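Local coordinates for protein (hdlp (histone deacetylase-like protein)) (Aquifex aeolicus, PDB 1C3P), which probably acts as a zinc-dependent deacetylase related to the histone deacetylases, and is assigned to acetoin degradation, at residues A[122-127]-A[311-316]; A[216-221]-A[239-244]; A[309-312]-A[317-320]. All blocks are in the same frame, centred on the assembly; numbering follows the deposited sequence.

In the fold
The three contacts show how a parallel alpha/beta sheet is covered, at an inner strand and its edge. In contact 1 strand 122-125 meets the end of helix 299-314; in contact 2 the outermost strand 217-222 meets helix 228-245. Their centres lie about 25 Å apart on the same sheet, and along the chain contact 2 falls between the segments of contact 1. Contact 3 begins on the helix where contact 1 ends, and the chain leaving that helix turns back beside it. It shares C311 and E312 with contact 1, and its centre is about 10 Å from that contact's and about 29 Å from contact 2's. One helix thus joins the sheet to an outer loop.

Contact 1: residues A[122-127]-A[311-316]; sequences VAFNPA and CELSGR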
ATOM      1  N   VAL A 122     -18.008  -2.493   3.176  1.00 19.55           N
ATOM      2  CA  VAL A 122     -16.633  -2.895   2.885  1.00 22.90           C
ATOM      3  C   VAL A 122     -16.080  -1.972   1.825  1.00 16.87           C
ATOM      4  O   VAL A 122     -16.684  -1.782   0.769  1.00 24.08           O
ATOM      5  CB  VAL A 122     -16.577  -4.354   2.381  1.00 31.47           C
ATOM      6  CG1 VAL A 122     -15.145  -4.714   1.961  1.00 31.52           C
ATOM      7  CG2 VAL A 122     -17.077  -5.288   3.473  1.00 32.50           C
ATOM      8  N   ALA A 123     -14.913  -1.394   2.085  1.00 18.67           N
ATOM      9  CA  ALA A 123     -14.374  -0.460   1.120  1.00 10.18           C
ATOM     10  C   ALA A 123     -12.896  -0.683   0.817  1.00 13.72           C
ATOM     11  O   ALA A 123     -12.144  -1.222   1.629  1.00 20.78           O
ATOM     12  CB  ALA A 123     -14.587   0.950   1.623  1.00 19.04           C
ATOM     13  N   PHE A 124     -12.496  -0.240  -0.360  1.00 12.92           N
ATOM     14  CA  PHE A 124     -11.118  -0.354  -0.813  1.00 14.67           C
ATOM     15  C   PHE A 124     -10.681   0.987  -1.390  1.00 22.60           C
ATOM     16  O   PHE A 124     -11.331   1.532  -2.287  1.00 19.22           O
ATOM     17  CB  PHE A 124     -11.012  -1.453  -1.884  1.00 14.67           C
ATOM     18  CG  PHE A 124      -9.638  -1.599  -2.515  1.00 20.28           C
ATOM     19  CD1 PHE A 124      -8.478  -1.453  -1.763  1.00 18.56           C
ATOM     20  CD2 PHE A 124      -9.515  -1.991  -3.857  1.00 19.53           C
ATOM     21  CE1 PHE A 124      -7.218  -1.698  -2.333  1.00 18.75           C
ATOM     22  CE2 PHE A 124      -8.247  -2.244  -4.433  1.00 20.18           C
ATOM     23  CZ  PHE A 124      -7.107  -2.095  -3.668  1.00 21.57           C
ATOM     24  N   ASN A 125      -9.601   1.532  -0.843  1.00 19.39           N
ATOM     25  CA  ASN A 125      -9.035   2.765  -1.352  1.00 16.80           C
ATOM     26  C   ASN A 125      -7.669   2.441  -1.956  1.00 16.22           C
ATOM     27  O   ASN A 125      -6.657   2.435  -1.255  1.00 15.28           O
ATOM     28  CB  ASN A 125      -8.849   3.803  -0.244  1.00 15.71           C
ATOM     29  CG  ASN A 125      -8.016   4.962  -0.715  1.00 12.84           C
ATOM     30  OD1 ASN A 125      -8.038   5.286  -1.903  1.00 14.91           O
ATOM     31  ND2 ASN A 125      -7.278   5.612   0.207  1.00 16.21           N
ATOM     32  N   PRO A 126      -7.614   2.178  -3.270  1.00 14.84           N
ATOM     33  CA  PRO A 126      -6.341   1.855  -3.911  1.00 17.33           C
ATOM     34  C   PRO A 126      -5.278   2.956  -3.875  1.00 13.78           C
ATOM     35  O   PRO A 126      -4.093   2.671  -4.000  1.00 17.03           O
ATOM     36  CB  PRO A 126      -6.770   1.502  -5.334  1.00 16.32           C
ATOM     37  CG  PRO A 126      -7.975   2.421  -5.540  1.00 20.95           C
ATOM     38  CD  PRO A 126      -8.709   2.125  -4.256  1.00 18.10           C
ATOM     39  N   ALA A 127      -5.702   4.207  -3.707  1.00 14.57           N
ATOM     40  CA  ALA A 127      -4.768   5.326  -3.669  1.00 17.37           C
ATOM     41  C   ALA A 127      -4.059   5.421  -2.324  1.00 19.77           C
ATOM     42  O   ALA A 127      -3.019   6.072  -2.216  1.00 15.62           O
ATOM     43  CB  ALA A 127      -5.516   6.658  -3.963  1.00 14.48           C
ATOM     44  N   CYS A 311     -12.578  -8.123  -7.502  1.00 24.22           N
ATOM     45  CA  CYS A 311     -13.476  -9.239  -7.779  1.00 27.66           C
ATOM     46  C   CYS A 311     -13.794 -10.023  -6.503  1.00 22.95           C
ATOM     47  O   CYS A 311     -14.946 -10.380  -6.283  1.00 25.47           O
ATOM     48  CB  CYS A 311     -12.884 -10.168  -8.858  1.00 25.37           C
ATOM     49  SG  CYS A 311     -12.900  -9.499 -10.559  1.00 27.22           S
ATOM     50  N   GLU A 312     -12.790 -10.278  -5.654  1.00 17.03           N
ATOM     51  CA  GLU A 312     -13.019 -10.998  -4.384  1.00 22.44           C
ATOM     52  C   GLU A 312     -14.002 -10.237  -3.491  1.00 27.47           C
ATOM     53  O   GLU A 312     -14.968 -10.801  -2.973  1.00 22.33           O
ATOM     54  CB  GLU A 312     -11.728 -11.129  -3.565  1.00 20.81           C
ATOM     55  CG  GLU A 312     -11.264 -12.530  -3.224  1.00 43.65           C
ATOM     56  CD  GLU A 312     -12.340 -13.430  -2.645  1.00 29.63           C
ATOM     57  OE1 GLU A 312     -12.974 -13.087  -1.622  1.00 38.85           O
ATOM     58  OE2 GLU A 312     -12.541 -14.508  -3.231  1.00 53.22           O
ATOM     59  N   LEU A 313     -13.731  -8.952  -3.283  1.00 23.82           N
ATOM     60  CA  LEU A 313     -14.582  -8.123  -2.426  1.00 20.72           C
ATOM     61  C   LEU A 313     -15.993  -7.951  -2.974  1.00 18.21           C
ATOM     62  O   LEU A 313     -16.965  -8.055  -2.225  1.00 21.48           O
ATOM     63  CB  LEU A 313     -13.969  -6.733  -2.240  1.00 27.82           C
ATOM     64  CG  LEU A 313     -12.661  -6.599  -1.461  1.00 33.55           C
ATOM     65  CD1 LEU A 313     -12.209  -5.150  -1.507  1.00 24.03           C
ATOM     66  CD2 LEU A 313     -12.869  -7.050  -0.029  1.00 28.20           C
ATOM     67  N   SER A 314     -16.064  -7.698  -4.279  1.00 19.41           N
ATOM     68  CA  SER A 314     -17.302  -7.449  -5.020  1.00 28.26           C
ATOM     69  C   SER A 314     -18.151  -8.706  -5.197  1.00 30.18           C
ATOM     70  O   SER A 314     -19.338  -8.629  -5.515  1.00 25.04           O
ATOM     71  CB  SER A 314     -16.960  -6.850  -6.399  1.00 22.55           C
ATOM     72  OG  SER A 314     -18.117  -6.531  -7.146  1.00 61.92           O
ATOM     73  N   GLY A 315     -17.544  -9.861  -4.999  1.00 28.04           N
ATOM     74  CA  GLY A 315     -18.285 -11.097  -5.127  1.00 33.84           C
ATOM     75  C   GLY A 315     -18.551 -11.513  -6.555  1.00 36.93           C
ATOM     76  O   GLY A 315     -19.573 -12.133  -6.849  1.00 37.00           O
ATOM     77  N   ARG A 316     -17.655 -11.169  -7.466  1.00 31.33           N
ATOM     78  CA  ARG A 316     -17.871 -11.584  -8.838  1.00 39.10           C
ATOM     79  C   ARG A 316     -16.776 -12.525  -9.312  1.00 35.43           C
ATOM     80  O   ARG A 316     -15.646 -12.475  -8.831  1.00 30.71           O
ATOM     81  CB  ARG A 316     -17.962 -10.376  -9.756  1.00 45.15           C
ATOM     82  CG  ARG A 316     -16.698  -9.609  -9.969  1.00 46.02           C
ATOM     83  CD  ARG A 316     -17.034  -8.439 -10.875  1.00 44.83           C
ATOM     84  NE  ARG A 316     -17.893  -7.472 -10.204  1.00 37.91           N
ATOM     85  CZ  ARG A 316     -18.505  -6.465 -10.818  1.00 27.39           C
ATOM     86  NH1 ARG A 316     -18.352  -6.309 -12.120  1.00 50.24           N
ATOM     87  NH2 ARG A 316     -19.211  -5.576 -10.125  1.00 34.51           N
TER
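L313 turns the fork of its side chain to the strand 122-125 and divides its two methyls between V122 and F124. CD2 of L313 meets CG1 of V122 at 3.8 Å, the two side chains slanting across one another, while CD1 of L313 lies 3.9 Å from CB of F124, at the root of the aromatic side chain. The choice of branch on the valine follows from its chi1 of 175°: CG1 stands opposite the backbone N and is thereby carried to the leucine. Farther along F124, the nitrogen of P126 sits 4.0 Å above the ring plane, toward its rim, and W306 adds an edge-to-face aromatic contact.

A second shell sets these groups in place. The strand is held by backbone hydrogen bonds of V122 and F124 to the neighbouring strand 4-8 and its approach, and its other face, through A123 and N125, packs on helix 98-118, where N125 ND2 bonds to T110 OG1 and A106 O. L313 belongs to the last turn of helix 299-314, which closes in a Schellman motif: R316 N bonds to C311 O at 3.1 Å, G315 N makes a weak bond to E312 O, and G315 has the positive phi this ending requires.

This is a strand covered by helices on its two faces, as expected in an arginase/deacetylase fold. The F124 side chain is about 11 Å from that of D168, a zinc-binding residue, although no zinc is bound in this model. With no hydrogen bond between the segments, cohesion here rests on dispersion and the burial of hydrocarbon.

Contact 2: residues A[216-221]-A[239-244]; sequences YNLNIP and LEIVKE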
ATOM      1  N   TYR A 216       4.727  -4.317  20.331  1.00 22.79           N
ATOM      2  CA  TYR A 216       3.589  -4.035  19.459  1.00 25.51           C
ATOM      3  C   TYR A 216       3.961  -3.588  18.046  1.00 22.57           C
ATOM      4  O   TYR A 216       3.192  -2.903  17.375  1.00 19.70           O
ATOM      5  CB  TYR A 216       2.656  -3.006  20.119  1.00 20.54           C
ATOM      6  CG  TYR A 216       1.992  -3.526  21.378  1.00 26.47           C
ATOM      7  CD1 TYR A 216       2.727  -3.734  22.546  1.00 28.96           C
ATOM      8  CD2 TYR A 216       0.635  -3.866  21.382  1.00 24.21           C
ATOM      9  CE1 TYR A 216       2.134  -4.273  23.686  1.00 33.08           C
ATOM     10  CE2 TYR A 216       0.029  -4.410  22.520  1.00 34.45           C
ATOM     11  CZ  TYR A 216       0.788  -4.612  23.664  1.00 40.53           C
ATOM     12  OH  TYR A 216       0.211  -5.182  24.775  1.00 45.67           O
ATOM     13  N   ASN A 217       5.154  -3.964  17.611  1.00 22.88           N
ATOM     14  CA  ASN A 217       5.610  -3.673  16.263  1.00 22.60           C
ATOM     15  C   ASN A 217       6.301  -4.963  15.853  1.00 17.65           C
ATOM     16  O   ASN A 217       7.097  -5.500  16.607  1.00 17.63           O
ATOM     17  CB  ASN A 217       6.600  -2.509  16.233  1.00 16.61           C
ATOM     18  CG  ASN A 217       7.035  -2.159  14.817  1.00 17.16           C
ATOM     19  OD1 ASN A 217       8.105  -2.571  14.344  1.00 20.23           O
ATOM     20  ND2 ASN A 217       6.193  -1.413  14.124  1.00 12.18           N
ATOM     21  N   LEU A 218       5.990  -5.472  14.668  1.00 21.68           N
ATOM     22  CA  LEU A 218       6.601  -6.723  14.244  1.00 21.20           C
ATOM     23  C   LEU A 218       6.980  -6.621  12.787  1.00 19.46           C
ATOM     24  O   LEU A 218       6.102  -6.488  11.929  1.00 16.70           O
ATOM     25  CB  LEU A 218       5.613  -7.888  14.422  1.00 17.73           C
ATOM     26  CG  LEU A 218       6.204  -9.306  14.507  1.00 32.30           C
ATOM     27  CD1 LEU A 218       5.108 -10.333  14.273  1.00 24.51           C
ATOM     28  CD2 LEU A 218       7.286  -9.501  13.499  1.00 40.08           C
ATOM     29  N   ASN A 219       8.280  -6.663  12.515  1.00 15.43           N
ATOM     30  CA  ASN A 219       8.782  -6.622  11.145  1.00 14.05           C
ATOM     31  C   ASN A 219       9.207  -8.024  10.743  1.00 21.98           C
ATOM     32  O   ASN A 219       9.887  -8.707  11.501  1.00 18.65           O
ATOM     33  CB  ASN A 219      10.013  -5.702  11.008  1.00 15.92           C
ATOM     34  CG  ASN A 219       9.686  -4.239  11.208  1.00 22.73           C
ATOM     35  OD1 ASN A 219       8.616  -3.775  10.806  1.00 17.90           O
ATOM     36  ND2 ASN A 219      10.626  -3.487  11.792  1.00 16.62           N
ATOM     37  N   ILE A 220       8.820  -8.449   9.542  1.00 16.82           N
ATOM     38  CA  ILE A 220       9.196  -9.777   9.055  1.00 13.22           C
ATOM     39  C   ILE A 220      10.026  -9.510   7.781  1.00 18.80           C
ATOM     40  O   ILE A 220       9.486  -9.432   6.675  1.00 15.52           O
ATOM     41  CB  ILE A 220       7.933 -10.599   8.706  1.00 15.70           C
ATOM     42  CG1 ILE A 220       7.019 -10.743   9.938  1.00 19.11           C
ATOM     43  CG2 ILE A 220       8.339 -11.943   8.133  1.00 15.18           C
ATOM     44  CD1 ILE A 220       7.547 -11.642  11.054  1.00 22.75           C
ATOM     45  N   PRO A 221      11.358  -9.377   7.919  1.00 16.72           N
ATOM     46  CA  PRO A 221      12.211  -9.110   6.757  1.00 19.83           C
ATOM     47  C   PRO A 221      12.380 -10.394   5.968  1.00 21.26           C
ATOM     48  O   PRO A 221      12.658 -11.432   6.555  1.00 22.46           O
ATOM     49  CB  PRO A 221      13.535  -8.643   7.397  1.00 20.76           C
ATOM     50  CG  PRO A 221      13.174  -8.426   8.882  1.00 28.73           C
ATOM     51  CD  PRO A 221      12.199  -9.520   9.114  1.00 18.83           C
ATOM     52  N   LEU A 239       0.852 -13.811  11.424  1.00 22.95           N
ATOM     53  CA  LEU A 239      -0.487 -13.477  11.896  1.00 20.98           C
ATOM     54  C   LEU A 239      -0.778 -14.216  13.192  1.00 25.16           C
ATOM     55  O   LEU A 239      -1.468 -13.694  14.066  1.00 20.70           O
ATOM     56  CB  LEU A 239      -1.555 -13.823  10.850  1.00 18.39           C
ATOM     57  CG  LEU A 239      -1.519 -13.082   9.508  1.00 20.02           C
ATOM     58  CD1 LEU A 239      -2.612 -13.645   8.600  1.00 27.02           C
ATOM     59  CD2 LEU A 239      -1.737 -11.588   9.698  1.00 20.31           C
ATOM     60  N   GLU A 240      -0.241 -15.422  13.328  1.00 24.93           N
ATOM     61  CA  GLU A 240      -0.471 -16.200  14.538  1.00 25.72           C
ATOM     62  C   GLU A 240       0.206 -15.515  15.726  1.00 23.44           C
ATOM     63  O   GLU A 240      -0.336 -15.483  16.836  1.00 23.10           O
ATOM     64  CB  GLU A 240       0.043 -17.639  14.340  1.00 29.10           C
ATOM     65  CG  GLU A 240      -0.180 -18.568  15.523  1.00 49.56           C
ATOM     66  CD  GLU A 240       0.006 -20.032  15.157  1.00 63.15           C
ATOM     67  OE1 GLU A 240       1.089 -20.393  14.644  1.00 69.26           O
ATOM     68  OE2 GLU A 240      -0.938 -20.825  15.384  1.00 66.68           O
ATOM     69  N   ILE A 241       1.384 -14.953  15.484  1.00 19.52           N
ATOM     70  CA  ILE A 241       2.121 -14.244  16.517  1.00 24.06           C
ATOM     71  C   ILE A 241       1.319 -13.036  16.983  1.00 25.48           C
ATOM     72  O   ILE A 241       1.207 -12.774  18.180  1.00 19.43           O
ATOM     73  CB  ILE A 241       3.503 -13.761  15.998  1.00 23.80           C
ATOM     74  CG1 ILE A 241       4.395 -14.965  15.701  1.00 28.60           C
ATOM     75  CG2 ILE A 241       4.167 -12.829  17.034  1.00 24.94           C
ATOM     76  CD1 ILE A 241       5.751 -14.606  15.109  1.00 27.04           C
ATOM     77  N   VAL A 242       0.754 -12.301  16.030  1.00 20.41           N
ATOM     78  CA  VAL A 242      -0.027 -11.127  16.372  1.00 23.17           C
ATOM     79  C   VAL A 242      -1.289 -11.534  17.124  1.00 24.81           C
ATOM     80  O   VAL A 242      -1.596 -10.984  18.184  1.00 22.49           O
ATOM     81  CB  VAL A 242      -0.448 -10.344  15.115  1.00 26.48           C
ATOM     82  CG1 VAL A 242      -1.367  -9.194  15.505  1.00 18.67           C
ATOM     83  CG2 VAL A 242       0.794  -9.814  14.384  1.00 26.97           C
ATOM     84  N   LYS A 243      -2.006 -12.506  16.567  1.00 26.06           N
ATOM     85  CA  LYS A 243      -3.240 -12.970  17.179  1.00 32.57           C
ATOM     86  C   LYS A 243      -3.056 -13.409  18.621  1.00 30.38           C
ATOM     87  O   LYS A 243      -3.920 -13.160  19.458  1.00 35.44           O
ATOM     88  CB  LYS A 243      -3.849 -14.128  16.387  1.00 28.53           C
ATOM     89  CG  LYS A 243      -5.128 -14.657  17.038  1.00 43.21           C
ATOM     90  CD  LYS A 243      -5.608 -15.975  16.439  1.00 53.10           C
ATOM     91  CE  LYS A 243      -6.048 -15.836  14.999  1.00 50.30           C
ATOM     92  NZ  LYS A 243      -6.524 -17.149  14.469  1.00 59.15           N
ATOM     93  N   GLU A 244      -1.936 -14.048  18.934  1.00 28.12           N
ATOM     94  CA  GLU A 244      -1.741 -14.505  20.312  1.00 37.54           C
ATOM     95  C   GLU A 244      -1.458 -13.384  21.306  1.00 38.17           C
ATOM     96  O   GLU A 244      -1.601 -13.568  22.512  1.00 38.46           O
ATOM     97  CB  GLU A 244      -0.608 -15.532  20.393  1.00 35.34           C
ATOM     98  CG  GLU A 244      -0.810 -16.756  19.501  1.00 55.88           C
ATOM     99  CD  GLU A 244       0.220 -17.849  19.756  1.00 57.89           C
ATOM    100  OE1 GLU A 244       0.248 -18.839  18.989  1.00 60.60           O
ATOM    101  OE2 GLU A 244       0.990 -17.723  20.735  1.00 57.73           O
TER
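Next to L218, whose side chain reaches across to I241, the amide nitrogen ND2 of N219 is gripped by two acceptors, Q176 OE1 and the backbone O of F204. N219 thus has its polar group tied down on one face of the sheet, while L218 serves the other, where helix 228-245 lies.

There the contact is purely hydrocarbon. One methyl of L218 does all the touching: its CD1 comes within 3.8 Å of CG2 of I241 and remains 4.2 Å from CB of I241, so it settles against the branch point rather than the far end of the isoleucine. The two side chains cross at about a right angle. With chi1 near -66°, I241 sends CG1 back beside its own backbone N and presents CG2, the short branch, to the strand. A looser approach, 4.3 Å from CD1 of L218 to CG2 of V242, brings in the next residue of the helix.

The strand and helix are the first two elements of a parallel beta-alpha-beta crossover. The strand 217-222 ends the eight-stranded sheet, and helix 228-245 carries the chain back across one face to strand 250-254, passing over two intervening strands. L218 is held in the sheet by backbone hydrogen bonds to V187 and S189 of strand 185-192. On the helix side, K243 N bonds to L239 O at 2.8 Å, part of the regular winding that spaces I241 and V242. V242 also packs on F186 of strand 185-192, and I241 touches A371 of helix 362-372, which covers this border of the sheet.

Contact 3: residues A[309-312]-A[317-320]; sequences IWCE and EVPE
C311 and V318 make the apolar part of this contact, methylene to methyl: CB of C311 lies 3.8 Å from CG2 of V318. The sulfur stands slightly farther off, with SG of C311 4.3 Å from the same CG2, so the valine branch rests alongside the cysteine and nearer its carbon than its sulfur. At a chi1 of -178°, V318 has CG1 opposite its backbone N, and it is the other methyl that is delivered to the helix.

Polar groups approach only loosely between the two segments. SG of C311 is 4.2 Å from the carbonyl O of E317, too far for a close contact, and no hydrogen bond runs between 309-312 and 317-320. The flanking helix residues find their polar partners in other directions: W310 NE1 bonds to L40 O, its ring takes a cation-pi contact from K35, and E312 OE1 forms a salt bridge with R283 NH1.

In helix 299-314, I309 and E312 face helix 272-286, while W310 packs on strand 4-8. On the C311 flank runs the returning loop, which precedes helix 324-332 and whose V318 and P319 pack on L351.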
ATOM      1  N   ILE A 309      -8.400  -8.393  -6.399  1.00 22.54           N
ATOM      2  CA  ILE A 309      -8.889  -7.958  -5.099  1.00 17.09           C
ATOM      3  C   ILE A 309     -10.310  -7.420  -5.230  1.00 20.84           C
ATOM      4  O   ILE A 309     -11.175  -7.725  -4.408  1.00 25.20           O
ATOM      5  CB  ILE A 309      -8.025  -6.828  -4.504  1.00 18.12           C
ATOM      6  CG1 ILE A 309      -6.599  -7.322  -4.256  1.00 18.26           C
ATOM      7  CG2 ILE A 309      -8.657  -6.331  -3.214  1.00 24.16           C
ATOM      8  CD1 ILE A 309      -6.515  -8.458  -3.257  1.00 26.57           C
ATOM      9  N   TRP A 310     -10.558  -6.612  -6.257  1.00 16.86           N
ATOM     10  CA  TRP A 310     -11.901  -6.046  -6.412  1.00 17.86           C
ATOM     11  C   TRP A 310     -12.933  -7.154  -6.661  1.00 20.86           C
ATOM     12  O   TRP A 310     -14.027  -7.136  -6.085  1.00 21.38           O
ATOM     13  CB  TRP A 310     -11.925  -5.018  -7.540  1.00 14.83           C
ATOM     14  CG  TRP A 310     -13.272  -4.424  -7.738  1.00 16.63           C
ATOM     15  CD1 TRP A 310     -14.062  -4.551  -8.845  1.00 19.82           C
ATOM     16  CD2 TRP A 310     -14.053  -3.704  -6.765  1.00 18.62           C
ATOM     17  NE1 TRP A 310     -15.285  -3.962  -8.621  1.00 25.84           N
ATOM     18  CE2 TRP A 310     -15.306  -3.436  -7.354  1.00 25.60           C
ATOM     19  CE3 TRP A 310     -13.815  -3.262  -5.455  1.00 24.06           C
ATOM     20  CZ2 TRP A 310     -16.320  -2.745  -6.679  1.00 26.14           C
ATOM     21  CZ3 TRP A 310     -14.817  -2.578  -4.783  1.00 24.89           C
ATOM     22  CH2 TRP A 310     -16.058  -2.326  -5.397  1.00 24.96           C
ATOM     23  N   CYS A 311     -12.578  -8.123  -7.502  1.00 24.22           N
ATOM     24  CA  CYS A 311     -13.476  -9.239  -7.779  1.00 27.66           C
ATOM     25  C   CYS A 311     -13.794 -10.023  -6.503  1.00 22.95           C
ATOM     26  O   CYS A 311     -14.946 -10.380  -6.283  1.00 25.47           O
ATOM     27  CB  CYS A 311     -12.884 -10.168  -8.858  1.00 25.37           C
ATOM     28  SG  CYS A 311     -12.900  -9.499 -10.559  1.00 27.22           S
ATOM     29  N   GLU A 312     -12.790 -10.278  -5.654  1.00 17.03           N
ATOM     30  CA  GLU A 312     -13.019 -10.998  -4.384  1.00 22.44           C
ATOM     31  C   GLU A 312     -14.002 -10.237  -3.491  1.00 27.47           C
ATOM     32  O   GLU A 312     -14.968 -10.801  -2.973  1.00 22.33           O
ATOM     33  CB  GLU A 312     -11.728 -11.129  -3.565  1.00 20.81           C
ATOM     34  CG  GLU A 312     -11.264 -12.530  -3.224  1.00 43.65           C
ATOM     35  CD  GLU A 312     -12.340 -13.430  -2.645  1.00 29.63           C
ATOM     36  OE1 GLU A 312     -12.974 -13.087  -1.622  1.00 38.85           O
ATOM     37  OE2 GLU A 312     -12.541 -14.508  -3.231  1.00 53.22           O
ATOM     38  N   GLU A 317     -17.115 -13.404 -10.244  1.00 34.06           N
ATOM     39  CA  GLU A 317     -16.128 -14.342 -10.750  1.00 37.96           C
ATOM     40  C   GLU A 317     -15.059 -13.603 -11.514  1.00 35.65           C
ATOM     41  O   GLU A 317     -15.320 -12.562 -12.125  1.00 32.91           O
ATOM     42  CB  GLU A 317     -16.785 -15.407 -11.634  1.00 43.60           C
ATOM     43  CG  GLU A 317     -17.020 -16.734 -10.915  1.00 60.36           C
ATOM     44  CD  GLU A 317     -17.840 -16.594  -9.641  1.00 70.70           C
ATOM     45  OE1 GLU A 317     -18.021 -17.612  -8.940  1.00 76.71           O
ATOM     46  OE2 GLU A 317     -18.306 -15.474  -9.339  1.00 78.36           O
ATOM     47  N   VAL A 318     -13.846 -14.138 -11.453  1.00 30.52           N
ATOM     48  CA  VAL A 318     -12.713 -13.539 -12.136  1.00 37.04           C
ATOM     49  C   VAL A 318     -12.648 -14.092 -13.544  1.00 28.96           C
ATOM     50  O   VAL A 318     -12.517 -15.295 -13.723  1.00 33.56           O
ATOM     51  CB  VAL A 318     -11.390 -13.886 -11.420  1.00 36.48           C
ATOM     52  CG1 VAL A 318     -10.236 -13.202 -12.119  1.00 40.43           C
ATOM     53  CG2 VAL A 318     -11.462 -13.480  -9.959  1.00 33.75           C
ATOM     54  N   PRO A 319     -12.764 -13.228 -14.565  1.00 29.20           N
ATOM     55  CA  PRO A 319     -12.695 -13.745 -15.936  1.00 28.99           C
ATOM     56  C   PRO A 319     -11.310 -14.350 -16.138  1.00 36.95           C
ATOM     57  O   PRO A 319     -10.335 -13.875 -15.555  1.00 32.86           O
ATOM     58  CB  PRO A 319     -12.915 -12.491 -16.777  1.00 32.17           C
ATOM     59  CG  PRO A 319     -12.316 -11.415 -15.906  1.00 41.36           C
ATOM     60  CD  PRO A 319     -12.971 -11.773 -14.591  1.00 31.62           C
ATOM     61  N   GLU A 320     -11.182 -15.388 -16.950  1.00 34.61           N
ATOM     62  CA  GLU A 320      -9.844 -15.929 -17.086  1.00 35.13           C
ATOM     63  C   GLU A 320      -9.005 -15.132 -18.068  1.00 35.13           C
ATOM     64  O   GLU A 320      -7.783 -15.164 -18.012  1.00 37.43           O
ATOM     65  CB  GLU A 320      -9.883 -17.406 -17.479  1.00 52.97           C
ATOM     66  CG  GLU A 320     -10.551 -17.709 -18.791  1.00 56.06           C
ATOM     67  CD  GLU A 320     -10.440 -19.179 -19.140  1.00 65.58           C
ATOM     68  OE1 GLU A 320      -9.302 -19.659 -19.339  1.00 64.27           O
ATOM     69  OE2 GLU A 320     -11.487 -19.857 -19.204  1.00 72.99           O
TER